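Local coordinates for protein HAD superfamily hydrolase (Brucella suis biovar 1, PDB 6NQ4) that probably acts as a phosphatase of the haloacid dehalogenase superfamily, holding a sodium ion and a phosphate ion in the presumed active site, at residues 42-47 with 75-80; 83-88 with 99-104; 49-54 with 186-191; 213-218 with 249-254. One frame throughout, in Å; residues are numbered along the deposited sequence.

Contacts 1 and 4 build the phosphate site from two directions, their centres about 12 Å apart: 42-47 and 75-80 supply the loops that hold the phosphate and part of the sodium shell, while 213-218 sends in K215, which also meets D42 OD1 at 3.0 Å from its NZ. Contact 2 adjoins contact 1, about 8 Å between centres, and packs the helix that follows the 75-80 loop onto the next strand; R79 O to T103 OG1 (2.7 Å) ties the two together. Contact 3 extends the 42-47 loop to the surface, its centre about 11 Å from that of contact 1 and 21 Å from that of contact 4, where it meets a hairpin whose strand also touches W44.

Contact 1 (42-47 with 75-80). With NA (sodium ion), chain H; PO4 (phosphate ion), chain G.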
# COMPACT_ATOMS: atom_id res chain seq x y z
N ASP A 42 2.85 8.11 -1.03
CA ASP A 42 2.69 7.11 0.01
C ASP A 42 1.95 7.70 1.22
O ASP A 42 1.99 8.91 1.47
CB ASP A 42 4.12 6.75 0.42
CG ASP A 42 4.23 5.54 1.25
OD1 ASP A 42 3.29 4.73 1.25
OD2 ASP A 42 5.30 5.39 1.90
N VAL A 43 1.29 6.83 1.99
CA VAL A 43 0.54 7.27 3.18
C VAL A 43 1.27 6.91 4.49
O VAL A 43 1.80 7.80 5.17
CB VAL A 43 -0.92 6.77 3.16
CG1 VAL A 43 -1.65 7.17 4.45
CG2 VAL A 43 -1.68 7.34 1.92
N TRP A 44 1.32 5.62 4.85
CA TRP A 44 1.96 5.26 6.12
C TRP A 44 3.45 5.58 6.10
O TRP A 44 4.18 5.22 5.17
CB TRP A 44 1.75 3.78 6.42
CG TRP A 44 0.54 3.51 7.23
CD1 TRP A 44 0.48 3.29 8.58
CD2 TRP A 44 -0.80 3.46 6.77
NE1 TRP A 44 -0.80 3.07 8.98
CE2 TRP A 44 -1.62 3.15 7.88
CE3 TRP A 44 -1.39 3.60 5.50
CZ2 TRP A 44 -3.01 3.02 7.78
CZ3 TRP A 44 -2.77 3.46 5.40
CH2 TRP A 44 -3.56 3.17 6.53
N GLY A 45 3.90 6.27 7.14
CA GLY A 45 5.28 6.66 7.26
C GLY A 45 5.61 7.97 6.59
O GLY A 45 6.75 8.44 6.74
N VAL A 46 4.67 8.54 5.84
CA VAL A 46 4.93 9.77 5.09
C VAL A 46 3.90 10.82 5.46
O VAL A 46 4.26 11.96 5.78
CB VAL A 46 4.95 9.49 3.57
CG1 VAL A 46 5.02 10.80 2.79
CG2 VAL A 46 6.14 8.57 3.22
N VAL A 47 2.61 10.45 5.43
CA VAL A 47 1.52 11.34 5.83
C VAL A 47 1.12 11.12 7.28
O VAL A 47 0.79 12.08 8.00
CB VAL A 47 0.32 11.15 4.87
CG1 VAL A 47 -0.91 11.91 5.37
CG2 VAL A 47 0.70 11.56 3.45
N THR A 75 -1.54 3.84 -1.43
CA THR A 75 -1.16 3.13 -0.22
C THR A 75 -1.42 1.65 -0.35
O THR A 75 -2.38 1.22 -0.99
CB THR A 75 -1.96 3.69 1.00
OG1 THR A 75 -1.70 2.89 2.16
CG2 THR A 75 -3.46 3.68 0.74
N ASN A 76 -0.56 0.85 0.26
CA ASN A 76 -0.77 -0.60 0.29
C ASN A 76 -1.80 -1.07 1.33
O ASN A 76 -1.96 -2.29 1.51
CB ASN A 76 0.56 -1.35 0.46
CG ASN A 76 1.22 -1.62 -0.88
OD1 ASN A 76 0.60 -1.42 -1.93
ND2 ASN A 76 2.45 -2.12 -0.86
N SER A 77 -2.52 -0.17 2.00
CA SER A 77 -3.59 -0.60 2.88
C SER A 77 -4.49 -1.61 2.17
O SER A 77 -4.88 -1.38 1.01
CB SER A 77 -4.44 0.59 3.30
OG SER A 77 -5.53 0.14 4.08
N PRO A 78 -4.86 -2.71 2.83
CA PRO A 78 -5.82 -3.65 2.24
C PRO A 78 -7.25 -3.16 2.32
O PRO A 78 -8.14 -3.85 1.79
CB PRO A 78 -5.64 -4.89 3.12
CG PRO A 78 -5.33 -4.31 4.47
CD PRO A 78 -4.44 -3.13 4.18
N ARG A 79 -7.51 -2.04 3.01
CA ARG A 79 -8.88 -1.56 3.07
C ARG A 79 -9.22 -0.76 1.82
O ARG A 79 -8.35 -0.09 1.25
CB ARG A 79 -9.08 -0.68 4.30
CG ARG A 79 -9.29 -1.52 5.57
CD ARG A 79 -9.29 -0.63 6.81
NE ARG A 79 -7.93 -0.18 7.10
CZ ARG A 79 -7.59 1.05 7.44
NH1 ARG A 79 -8.49 2.03 7.55
NH2 ARG A 79 -6.30 1.32 7.66
N PRO A 80 -10.47 -0.82 1.36
CA PRO A 80 -10.89 0.08 0.28
C PRO A 80 -10.70 1.53 0.69
O PRO A 80 -10.70 1.88 1.88
CB PRO A 80 -12.37 -0.26 0.10
CG PRO A 80 -12.46 -1.70 0.57
CD PRO A 80 -11.55 -1.75 1.75
NA NA H . 5.40 3.80 3.74
P PO4 G . 1.83 2.43 2.65
O1 PO4 G . 3.22 2.95 3.02
O2 PO4 G . 0.77 3.48 2.94
O3 PO4 G . 1.71 1.28 3.66
O4 PO4 G . 1.82 1.88 1.24
O HOH W 1 6.10 2.18 1.97
O HOH W 2 5.16 2.15 5.57
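The first two sequence motifs of the haloacid dehalogenase fold, loops leaving two neighbouring parallel strands, meet here as W44 and T75 close round a phosphate ion. T75 OG1 donates to PO4 O2 over 2.7 Å, and W44 N gives its hydrogen to the same PO4 O2 at 2.9 Å; one phosphate oxygen thus links two loops that share no direct hydrogen bond. N76 N reaches PO4 O4 at 2.8 Å in a nearly straight bond (169°). Because OG1 of T75 stands opposite its own backbone N (chi1 173°), the hydroxyl faces the ion and can also accept from S77 N at 3.2 Å, an ST turn; S77 OG and R79 N form a second. Threonine suits this place: its hydroxyl gives and takes, while its CB packs against V43 CG2 at 3.8 Å. The indole of W44 approaches by its rim, with CE3 3.4 Å from T75 OG1 near the ring plane. Farther along that rim CH2 lies 3.5 Å from R79 NH2, which sits near the plane of the indole, with the guanidinium turned almost perpendicular to the ring (87°). R79 NH2 has its hydrogen bond with Q87. Sodium is bound by D42 OD2 at 2.4 Å, W44 O, PO4 O1 and two waters, with D246 completing the shell. Strands 38-41 and 70-75 deliver the two loops, helix 81-90 touches W44 and S77 through Q87 and V84, and strand 185-188 lies against the indole with V186 and E187.

Contact 2 (83-88 with 99-104); sequences GVVAQM and DRVVTS
V101 receives three side chains of helix 81-90, in the beta-alpha-beta unit of strand 70-75, helix 81-90 and strand 100-103 that forms one end of the parallel core sheet. The helix and strand axes approach to 9.2 Å at 123°, a separation that branched valines on both sides can fill. On the buried side V84 and M88 pack against V101, which divides its two methyls: CG1 faces V84 CG1 at 3.9 Å, while CG2 takes the terminal methyl of M88, CE to CG2 3.6 Å. The M88 chain bends at its last torsion (chi3 -61°), which carries CE alongside V101 with the two side chains running past each other in opposite directions; a flexible thioether suits this reach from the next helical turn. The solvent side belongs to V85, which is partly exposed and contributes one methyl, CG2, at 3.7 Å from V101 CG2; Y98 also touches V85. Beyond, the strand turns R100 away from the helix. Threonine fits the far end of the strand because it has an apolar and a polar branch: T103 OG1 bonds R79 O and caps the following helix at D106 N, whereas the methyl T103 CG2 rests 3.8 Å from V84 CG2.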
# COMPACT_ATOMS: atom_id res chain seq x y z
N GLY A 83 -12.40 3.67 3.74
CA GLY A 83 -11.94 3.46 5.11
C GLY A 83 -10.63 4.16 5.39
O GLY A 83 -10.43 4.68 6.49
N VAL A 84 -9.72 4.18 4.40
CA VAL A 84 -8.47 4.93 4.56
C VAL A 84 -8.74 6.42 4.68
O VAL A 84 -8.13 7.11 5.50
CB VAL A 84 -7.52 4.59 3.39
CG1 VAL A 84 -6.29 5.52 3.39
CG2 VAL A 84 -7.12 3.09 3.46
N VAL A 85 -9.68 6.94 3.88
CA VAL A 85 -10.06 8.35 3.99
C VAL A 85 -10.58 8.66 5.39
O VAL A 85 -10.19 9.65 6.02
CB VAL A 85 -11.09 8.73 2.91
CG1 VAL A 85 -11.76 10.07 3.23
CG2 VAL A 85 -10.43 8.83 1.53
N ALA A 86 -11.50 7.83 5.90
CA ALA A 86 -12.07 8.08 7.22
C ALA A 86 -10.99 8.06 8.30
O ALA A 86 -10.97 8.91 9.20
CB ALA A 86 -13.15 7.05 7.53
N GLN A 87 -10.08 7.09 8.22
CA GLN A 87 -9.01 7.02 9.20
C GLN A 87 -8.11 8.25 9.13
O GLN A 87 -7.74 8.81 10.17
CB GLN A 87 -8.21 5.74 9.01
CG GLN A 87 -7.02 5.69 9.92
CD GLN A 87 -6.25 4.43 9.70
OE1 GLN A 87 -6.14 3.96 8.56
NE2 GLN A 87 -5.68 3.86 10.77
N MET A 88 -7.77 8.70 7.91
CA MET A 88 -6.98 9.92 7.77
C MET A 88 -7.69 11.10 8.41
O MET A 88 -7.04 11.94 9.06
CB MET A 88 -6.72 10.21 6.30
CG MET A 88 -5.65 9.32 5.68
SD MET A 88 -5.04 9.99 4.13
CE MET A 88 -6.53 10.00 3.21
N ASP A 99 -6.37 14.80 -3.70
CA ASP A 99 -7.50 14.70 -4.60
C ASP A 99 -8.21 13.36 -4.50
O ASP A 99 -9.45 13.33 -4.51
CB ASP A 99 -7.04 14.93 -6.04
CG ASP A 99 -6.63 16.36 -6.29
OD1 ASP A 99 -7.51 17.15 -6.69
OD2 ASP A 99 -5.44 16.70 -6.06
N ARG A 100 -7.46 12.27 -4.37
CA ARG A 100 -8.06 10.94 -4.33
C ARG A 100 -7.10 10.00 -3.62
O ARG A 100 -5.89 10.24 -3.58
CB ARG A 100 -8.40 10.42 -5.74
CG ARG A 100 -9.86 9.99 -5.82
CD ARG A 100 -10.24 9.40 -7.15
NE ARG A 100 -10.99 10.34 -7.97
CZ ARG A 100 -11.38 10.07 -9.21
NH1 ARG A 100 -12.06 10.96 -9.92
NH2 ARG A 100 -11.06 8.89 -9.74
N VAL A 101 -7.67 8.93 -3.05
CA VAL A 101 -6.91 7.83 -2.44
C VAL A 101 -7.13 6.58 -3.28
O VAL A 101 -8.27 6.27 -3.65
CB VAL A 101 -7.37 7.59 -0.99
CG1 VAL A 101 -6.62 6.39 -0.39
CG2 VAL A 101 -7.12 8.83 -0.14
N VAL A 102 -6.03 5.89 -3.61
CA VAL A 102 -6.07 4.59 -4.27
C VAL A 102 -5.33 3.61 -3.39
O VAL A 102 -4.18 3.85 -3.03
CB VAL A 102 -5.44 4.66 -5.67
CG1 VAL A 102 -5.32 3.26 -6.26
CG2 VAL A 102 -6.27 5.57 -6.59
N THR A 103 -5.98 2.50 -3.04
CA THR A 103 -5.39 1.54 -2.12
C THR A 103 -5.15 0.20 -2.80
O THR A 103 -5.79 -0.15 -3.81
CB THR A 103 -6.25 1.31 -0.87
OG1 THR A 103 -7.38 0.48 -1.21
CG2 THR A 103 -6.74 2.61 -0.27
N SER A 104 -4.26 -0.58 -2.20
CA SER A 104 -4.08 -1.96 -2.64
C SER A 104 -5.39 -2.74 -2.51
O SER A 104 -5.74 -3.52 -3.40
CB SER A 104 -2.94 -2.61 -1.84
OG SER A 104 -2.77 -3.97 -2.20

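Contact 3 (49-54 with 186-191); sequences NGETSF and VERGPR
E187 begins the contact by laying its CG beside N49 CB at 3.9 Å, aliphatic carbon against aliphatic carbon. At R188 the backbone takes over: its CA directs a CA-H...O contact to N49 O, while the guanidinium leaves for salt bridges with E156 and D155. G189 N then donates to N49 O at 2.9 Å (161°), tilted from that carbonyl plane. Glycine suits this position, the second of a type II' turn from R188 to R191, because its phi is positive and because the E51 carboxylate lies close against it, OE1 to CA 3.5 Å. P190, the third residue of the turn, brings its ring carbon CD to 3.6 Å from E51 OE1. R191 finishes with a salt bridge, NH2 to E51 OE2 at 3.1 Å; the nitrogen comes on the syn side but 32° out of the carboxylate plane. A water bridges the same two side chains, giving to E51 OE1 at 2.6 Å and accepting from R191 NH1 at 2.9 Å. E156 is a second partner of R191 NH2. The loop that offers these groups is itself held by N49 OD1, which accepts from E51 N and T52 N on opposite faces of its amide plane, an Asx turn and motif to which asparagine is well suited. The contact therefore sets the loop between strand 38-41 and helix 55-66 against the tip of the antiparallel hairpin of strands 185-188 and 191-194.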
# COMPACT_ATOMS: atom_id res chain seq x y z
N ASN A 49 1.31 7.85 10.76
CA ASN A 49 1.84 6.57 11.23
C ASN A 49 0.78 5.69 11.88
O ASN A 49 1.10 4.79 12.67
CB ASN A 49 3.02 6.77 12.18
CG ASN A 49 2.61 7.47 13.47
OD1 ASN A 49 1.43 7.63 13.77
ND2 ASN A 49 3.60 7.88 14.24
N GLY A 50 -0.48 5.91 11.54
CA GLY A 50 -1.56 5.15 12.14
C GLY A 50 -2.05 5.68 13.46
O GLY A 50 -3.15 5.30 13.90
N GLU A 51 -1.26 6.53 14.14
CA GLU A 51 -1.67 7.12 15.41
C GLU A 51 -1.63 8.65 15.42
O GLU A 51 -2.46 9.26 16.11
CB GLU A 51 -0.86 6.51 16.56
CG GLU A 51 -1.17 5.02 16.71
CD GLU A 51 -0.60 4.36 17.95
OE1 GLU A 51 0.28 4.94 18.62
OE2 GLU A 51 -1.06 3.23 18.24
N THR A 52 -0.70 9.27 14.69
CA THR A 52 -0.71 10.72 14.50
C THR A 52 -0.36 11.03 13.05
O THR A 52 0.28 10.23 12.36
CB THR A 52 0.28 11.46 15.41
OG1 THR A 52 1.61 10.97 15.19
CG2 THR A 52 -0.08 11.27 16.88
N SER A 53 -0.80 12.20 12.58
CA SER A 53 -0.42 12.67 11.25
C SER A 53 0.70 13.69 11.35
O SER A 53 1.00 14.23 12.42
CB SER A 53 -1.61 13.25 10.49
OG SER A 53 -2.17 14.36 11.17
N PHE A 54 1.35 13.93 10.21
CA PHE A 54 2.56 14.75 10.17
C PHE A 54 2.22 16.10 9.54
O PHE A 54 2.02 16.20 8.32
CB PHE A 54 3.67 14.03 9.41
CG PHE A 54 3.97 12.64 9.93
CD1 PHE A 54 3.88 12.35 11.28
CD2 PHE A 54 4.32 11.63 9.05
CE1 PHE A 54 4.16 11.06 11.75
CE2 PHE A 54 4.59 10.35 9.52
CZ PHE A 54 4.51 10.07 10.87
N VAL A 186 4.35 -2.66 8.92
CA VAL A 186 3.93 -1.27 8.87
C VAL A 186 4.10 -0.68 10.25
O VAL A 186 4.05 -1.39 11.27
CB VAL A 186 2.45 -1.14 8.39
CG1 VAL A 186 1.48 -1.68 9.43
CG2 VAL A 186 2.09 0.31 8.00
N GLU A 187 4.32 0.62 10.31
CA GLU A 187 4.35 1.27 11.61
C GLU A 187 2.93 1.50 12.13
O GLU A 187 1.96 1.63 11.36
CB GLU A 187 5.12 2.59 11.54
CG GLU A 187 4.53 3.58 10.56
CD GLU A 187 5.18 3.46 9.19
OE1 GLU A 187 4.63 2.72 8.33
OE2 GLU A 187 6.25 4.11 9.01
N ARG A 188 2.82 1.51 13.44
CA ARG A 188 1.59 1.90 14.12
C ARG A 188 2.05 2.67 15.35
O ARG A 188 2.42 2.07 16.37
CB ARG A 188 0.72 0.70 14.49
CG ARG A 188 -0.70 1.11 14.90
CD ARG A 188 -1.58 -0.13 15.08
NE ARG A 188 -1.87 -0.77 13.80
CZ ARG A 188 -2.24 -2.04 13.67
NH1 ARG A 188 -2.37 -2.80 14.74
NH2 ARG A 188 -2.47 -2.54 12.47
N GLY A 189 2.09 3.99 15.22
CA GLY A 189 2.77 4.79 16.21
C GLY A 189 4.19 4.28 16.36
O GLY A 189 4.90 4.09 15.37
N PRO A 190 4.59 3.97 17.59
CA PRO A 190 5.96 3.49 17.84
C PRO A 190 6.18 2.03 17.52
O PRO A 190 7.33 1.58 17.56
CB PRO A 190 6.12 3.72 19.35
CG PRO A 190 4.74 3.45 19.88
CD PRO A 190 3.82 4.09 18.84
N ARG A 191 5.13 1.27 17.23
CA ARG A 191 5.23 -0.17 17.04
C ARG A 191 5.45 -0.52 15.57
O ARG A 191 5.12 0.25 14.66
CB ARG A 191 3.95 -0.86 17.55
CG ARG A 191 3.78 -0.75 19.07
CD ARG A 191 2.56 -1.51 19.65
NE ARG A 191 1.29 -1.18 18.98
CZ ARG A 191 0.65 -0.02 19.08
NH1 ARG A 191 1.14 0.96 19.83
NH2 ARG A 191 -0.48 0.17 18.42
O HOH W 3 0.60 3.66 20.87

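Contact 4 (213-218 with 249-254); sequences AGKPHR and LTDVKG. With PO4 (phosphate ion), chain G.
K215 NZ is gripped from several sides: D251 OD1 accepts from it at 2.7 Å, PO4 O4 at 2.8 Å, and D42 OD1 and V74 O are further partners. The placement matches motifs III and IV of haloacid dehalogenase phosphatases, a lysine from one loop and an aspartate just past the metal-binding D246. NZ meets D251 OD1 on the syn side, only 16° out of the carboxylate plane, and a bend at chi3 (-70°) in an otherwise extended chain steers the ammonium between carboxylate and phosphate. D251 OD2 accepts from G247 N, which helps fix the rotation of the carboxylate. Lysine suits the task because a long, slim chain can cross from the loop, with its CB beside T250 CB at 4.0 Å, and end in an ammonium with three hydrogens to share among the acceptors around it. Next along, P216 follows a cis peptide bond and lies flush against the helix: CG is 3.4 Å from L249 O, CB 3.5 Å from G254 N, and the aliphatic part of K253 crosses the ring before its NZ pairs with D257. The two backbones come very close here, P216 CA to G254 CA 3.7 Å, an approach that a residue without a side chain permits. A water bridges the two backbones, donating to P216 O at 2.8 Å and to G254 O. With D42 OD1 and D251 OD1 close together, one lysine nitrogen pairs with both carboxylates and with the phosphate, consistent with a role in placing a phosphate group beside D42.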
# COMPACT_ATOMS: atom_id res chain seq x y z
N ALA A 213 -1.56 -7.23 -6.20
CA ALA A 213 -1.86 -6.10 -7.06
C ALA A 213 -1.35 -4.77 -6.54
O ALA A 213 -1.27 -3.82 -7.33
CB ALA A 213 -3.38 -5.98 -7.28
N GLY A 214 -0.97 -4.67 -5.25
CA GLY A 214 -0.48 -3.44 -4.67
C GLY A 214 0.96 -3.15 -5.06
O GLY A 214 1.58 -3.86 -5.85
N LYS A 215 1.50 -2.04 -4.51
CA LYS A 215 2.87 -1.64 -4.83
C LYS A 215 3.83 -2.76 -4.44
O LYS A 215 3.71 -3.31 -3.34
CB LYS A 215 3.27 -0.38 -4.04
CG LYS A 215 2.37 0.84 -4.31
CD LYS A 215 2.76 2.05 -3.45
CE LYS A 215 2.44 1.85 -1.98
NZ LYS A 215 2.64 3.10 -1.17
N PRO A 216 4.84 -3.08 -5.28
CA PRO A 216 5.32 -2.38 -6.48
C PRO A 216 4.67 -2.85 -7.79
O PRO A 216 5.15 -2.47 -8.87
CB PRO A 216 6.79 -2.78 -6.53
CG PRO A 216 6.76 -4.22 -6.01
CD PRO A 216 5.72 -4.20 -4.90
N HIS A 217 3.59 -3.63 -7.71
CA HIS A 217 3.01 -4.21 -8.91
C HIS A 217 2.20 -3.17 -9.69
O HIS A 217 1.69 -2.18 -9.14
CB HIS A 217 2.17 -5.43 -8.54
CG HIS A 217 2.93 -6.41 -7.69
ND1 HIS A 217 3.79 -7.34 -8.23
CD2 HIS A 217 2.98 -6.57 -6.35
CE1 HIS A 217 4.33 -8.04 -7.25
NE2 HIS A 217 3.87 -7.59 -6.10
N ARG A 218 2.08 -3.43 -10.99
CA ARG A 218 1.51 -2.42 -11.88
C ARG A 218 0.05 -2.07 -11.62
O ARG A 218 -0.31 -0.90 -11.83
CB ARG A 218 1.73 -2.83 -13.34
CG ARG A 218 1.39 -1.71 -14.31
CD ARG A 218 1.52 -2.16 -15.73
NE ARG A 218 2.89 -2.53 -16.04
CZ ARG A 218 3.22 -3.37 -17.01
NH1 ARG A 218 2.29 -3.93 -17.77
NH2 ARG A 218 4.50 -3.66 -17.23
N LEU A 249 11.31 -1.28 -1.68
CA LEU A 249 10.76 -2.40 -2.46
C LEU A 249 9.29 -2.23 -2.81
O LEU A 249 8.75 -3.08 -3.52
CB LEU A 249 10.96 -3.73 -1.72
CG LEU A 249 12.39 -4.21 -1.52
CD1 LEU A 249 12.40 -5.70 -1.22
CD2 LEU A 249 13.22 -3.91 -2.74
N THR A 250 8.64 -1.16 -2.34
CA THR A 250 7.26 -0.85 -2.71
C THR A 250 7.23 0.45 -3.50
O THR A 250 7.03 0.41 -4.72
CB THR A 250 6.34 -0.78 -1.49
OG1 THR A 250 6.91 0.10 -0.50
CG2 THR A 250 6.13 -2.16 -0.85
N ASP A 251 7.45 1.60 -2.86
CA ASP A 251 7.30 2.90 -3.52
C ASP A 251 8.38 3.15 -4.56
O ASP A 251 8.08 3.64 -5.66
CB ASP A 251 7.37 4.01 -2.47
CG ASP A 251 6.36 3.83 -1.38
OD1 ASP A 251 5.16 3.93 -1.69
OD2 ASP A 251 6.76 3.56 -0.23
N VAL A 252 9.64 2.88 -4.22
CA VAL A 252 10.72 3.20 -5.17
C VAL A 252 10.69 2.24 -6.35
O VAL A 252 10.67 2.66 -7.52
CB VAL A 252 12.09 3.22 -4.47
CG1 VAL A 252 13.20 3.48 -5.49
CG2 VAL A 252 12.11 4.26 -3.34
N LYS A 253 10.69 0.94 -6.07
CA LYS A 253 10.62 -0.04 -7.13
C LYS A 253 9.34 0.13 -7.95
O LYS A 253 9.37 0.03 -9.19
CB LYS A 253 10.70 -1.45 -6.55
CG LYS A 253 10.60 -2.54 -7.60
CD LYS A 253 10.74 -3.92 -6.99
CE LYS A 253 10.35 -4.99 -7.99
NZ LYS A 253 11.06 -4.82 -9.29
N GLY A 254 8.21 0.38 -7.28
CA GLY A 254 6.96 0.50 -8.01
C GLY A 254 6.95 1.67 -8.98
O GLY A 254 6.57 1.53 -10.14
P PO4 G . 1.83 2.43 2.65
O1 PO4 G . 3.22 2.95 3.02
O2 PO4 G . 0.77 3.48 2.94
O3 PO4 G . 1.71 1.28 3.66
O4 PO4 G . 1.82 1.88 1.24
O HOH W 4 5.00 -0.70 -11.09